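Homocysteine S-methyltransferase (Escherichia coli, PDB 5DML) catalyses methyl transfer from S-methylmethionine, or less efficiently S-adenosylmethionine, to homocysteine, yielding methionine, with zinc as cofactor. Local coordinates at residues 169-174 with 194-199. Numbering follows the deposited sequence.
Sequences TLPNFS and SFTLRD
Leu170 and its neighbours across the contact, Ser194 and Thr196, are joined by two backbone hydrogen bonds. Leu170 N gives its hydrogen to Ser194 O at 3.0 Å, nearly straight (163°) and in the carbonyl plane, on a lone pair. The return bond, Thr196 N to Leu170 O at 3.2 Å, is more bent (144°), its donor standing well above the plane of the acceptor carbonyl. The same oxygen also takes a CA-H...O contact from Phe195 CA at 3.4 Å and lies at the edge of the Phe195 ring.

Apolar contacts follow the backbone. Leu170 and Phe195 project from the same face of the sheet, where Leu170 CB lies 4.1 Å from Phe195 CD1. Both are large and oily, suiting a layer covered by Ile176 of helix 173-182; Val212 and Leu216 of helix 209-217 also pack on Phe195. Thr169 and Thr196 meet by their methyls, CG2 to CG2 at 3.5 Å. Thr169 CG2 lies only roughly anti to the backbone N, chi1 (-33°) being off the staggered value and leaving OG1 beside that N; this brings the methyl round against that of Thr196, although the bond from CA to CB points away from segment 194-199.

A threonine suits position 196 because its two branches serve different neighbours. While CG2 packs on Thr169, OG1 lies 3.4 Å from Pro171 CB and hydrogen-bonds Glu134 O and Ser204 OG. A valine in its place would probably leave Glu134 O and Ser204 OG without this hydroxyl partner.

Beyond Pro171, Asn172 N-caps helix 173-182, its OD1 accepting from Glu175 N and, weakly, from Ser174 N. The contact lies at the C-terminal ends of parallel strands 164-170 and 191-197, joined by helix 173-182 as a beta-alpha-beta unit of the TIM barrel; Thr169 lies about 4 Å, side chain to side chain, from Cys229, a predicted zinc ligand.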
loop_
_atom_site.group_PDB
_atom_site.type_symbol
_atom_site.label_atom_id
_atom_site.label_comp_id
_atom_site.label_asym_id
_atom_site.label_seq_id
_atom_site.Cartn_x
_atom_site.Cartn_y
_atom_site.Cartn_z
ATOM N N THR A 169 -3.384 0.486 -5.229
ATOM C CA THR A 169 -3.705 -0.160 -6.497
ATOM C C THR A 169 -5.178 0.086 -6.896
ATOM O O THR A 169 -5.858 -0.814 -7.384
ATOM C CB THR A 169 -3.391 -1.681 -6.413
ATOM O OG1 THR A 169 -2.255 -1.881 -5.558
ATOM C CG2 THR A 169 -3.078 -2.255 -7.782
ATOM N N LEU A 170 -5.656 1.316 -6.698
ATOM C CA LEU A 170 -7.073 1.650 -6.896
ATOM C C LEU A 170 -7.407 2.205 -8.285
ATOM O O LEU A 170 -6.967 3.294 -8.639
ATOM C CB LEU A 170 -7.514 2.669 -5.847
ATOM C CG LEU A 170 -7.336 2.263 -4.384
ATOM C CD1 LEU A 170 -7.578 3.447 -3.467
ATOM C CD2 LEU A 170 -8.251 1.099 -4.026
ATOM N N PRO A 171 -8.219 1.472 -9.062
ATOM C CA PRO A 171 -8.564 1.883 -10.423
ATOM C C PRO A 171 -9.907 2.624 -10.554
ATOM O O PRO A 171 -10.127 3.354 -11.521
ATOM C CB PRO A 171 -8.631 0.549 -11.156
ATOM C CG PRO A 171 -9.179 -0.388 -10.106
ATOM C CD PRO A 171 -8.724 0.120 -8.765
ATOM N N ASN A 172 -10.786 2.445 -9.578
ATOM C CA ASN A 172 -12.175 2.839 -9.724
ATOM C C ASN A 172 -12.591 4.029 -8.855
ATOM O O ASN A 172 -12.481 4.001 -7.623
ATOM C CB ASN A 172 -13.058 1.635 -9.423
ATOM C CG ASN A 172 -14.497 1.923 -9.639
ATOM O OD1 ASN A 172 -15.171 2.470 -8.763
ATOM N ND2 ASN A 172 -14.996 1.571 -10.817
ATOM N N PHE A 173 -13.070 5.076 -9.513
ATOM C CA PHE A 173 -13.428 6.313 -8.847
ATOM C C PHE A 173 -14.591 6.143 -7.863
ATOM O O PHE A 173 -14.642 6.814 -6.833
ATOM C CB PHE A 173 -13.780 7.373 -9.888
ATOM C CG PHE A 173 -14.116 8.712 -9.302
ATOM C CD1 PHE A 173 -13.175 9.419 -8.572
ATOM C CD2 PHE A 173 -15.364 9.270 -9.486
ATOM C CE1 PHE A 173 -13.483 10.663 -8.024
ATOM C CE2 PHE A 173 -15.670 10.507 -8.942
ATOM C CZ PHE A 173 -14.718 11.203 -8.218
ATOM N N SER A 174 -15.522 5.247 -8.168
ATOM C CA SER A 174 -16.654 5.047 -7.274
ATOM C C SER A 174 -16.208 4.356 -6.005
ATOM O O SER A 174 -16.721 4.633 -4.906
ATOM C CB SER A 174 -17.755 4.233 -7.949
ATOM O OG SER A 174 -18.268 4.937 -9.057
ATOM N N SER A 194 -3.697 5.435 -3.266
ATOM C CA SER A 194 -2.768 5.256 -4.382
ATOM C C SER A 194 -3.411 4.500 -5.543
ATOM O O SER A 194 -4.110 3.509 -5.346
ATOM C CB SER A 194 -1.510 4.538 -3.902
ATOM O OG SER A 194 -0.618 4.324 -4.980
ATOM N N PHE A 195 -3.144 4.959 -6.759
ATOM C CA PHE A 195 -3.961 4.592 -7.908
ATOM C C PHE A 195 -3.218 3.872 -9.028
ATOM O O PHE A 195 -2.042 4.130 -9.265
ATOM C CB PHE A 195 -4.598 5.851 -8.506
ATOM C CG PHE A 195 -5.115 6.826 -7.485
ATOM C CD1 PHE A 195 -6.159 6.483 -6.635
ATOM C CD2 PHE A 195 -4.578 8.103 -7.400
ATOM C CE1 PHE A 195 -6.635 7.397 -5.699
ATOM C CE2 PHE A 195 -5.050 9.017 -6.472
ATOM C CZ PHE A 195 -6.079 8.663 -5.620
ATOM N N THR A 196 -3.926 2.998 -9.740
ATOM C CA THR A 196 -3.435 2.544 -11.031
ATOM C C THR A 196 -4.003 3.468 -12.094
ATOM O O THR A 196 -5.105 3.986 -11.943
ATOM C CB THR A 196 -3.816 1.088 -11.356
ATOM O OG1 THR A 196 -5.239 0.962 -11.441
ATOM C CG2 THR A 196 -3.274 0.153 -10.300
ATOM N N LEU A 197 -3.241 3.667 -13.164
ATOM C CA LEU A 197 -3.582 4.643 -14.192
ATOM C C LEU A 197 -3.857 4.014 -15.558
ATOM O O LEU A 197 -3.500 2.864 -15.809
ATOM C CB LEU A 197 -2.453 5.670 -14.323
ATOM C CG LEU A 197 -2.249 6.548 -13.092
ATOM C CD1 LEU A 197 -1.247 7.643 -13.385
ATOM C CD2 LEU A 197 -3.579 7.128 -12.635
ATOM N N ARG A 198 -4.510 4.783 -16.425
ATOM C CA ARG A 198 -4.787 4.515 -17.828
ATOM C C ARG A 198 -3.790 5.313 -18.654
ATOM O O ARG A 198 -3.511 4.980 -19.799
ATOM C CB ARG A 198 -6.238 4.866 -18.194
ATOM C CG ARG A 198 -6.428 5.421 -19.598
ATOM C CD ARG A 198 -7.909 5.686 -19.934
ATOM N NE ARG A 198 -8.800 4.622 -19.471
ATOM C CZ ARG A 198 -10.018 4.390 -19.952
ATOM N NH1 ARG A 198 -10.520 5.150 -20.909
ATOM N NH2 ARG A 198 -10.746 3.396 -19.467
ATOM N N ASP A 199 -3.447 6.445 -18.083
ATOM C CA ASP A 199 -2.544 7.382 -18.687
ATOM C C ASP A 199 -2.105 8.325 -17.627
ATOM O O ASP A 199 -2.510 8.219 -16.521
ATOM C CB ASP A 199 -3.109 8.106 -19.907
ATOM C CG ASP A 199 -4.299 8.953 -19.602
ATOM O OD1 ASP A 199 -5.381 8.480 -19.858
ATOM O OD2 ASP A 199 -4.167 10.084 -19.152
#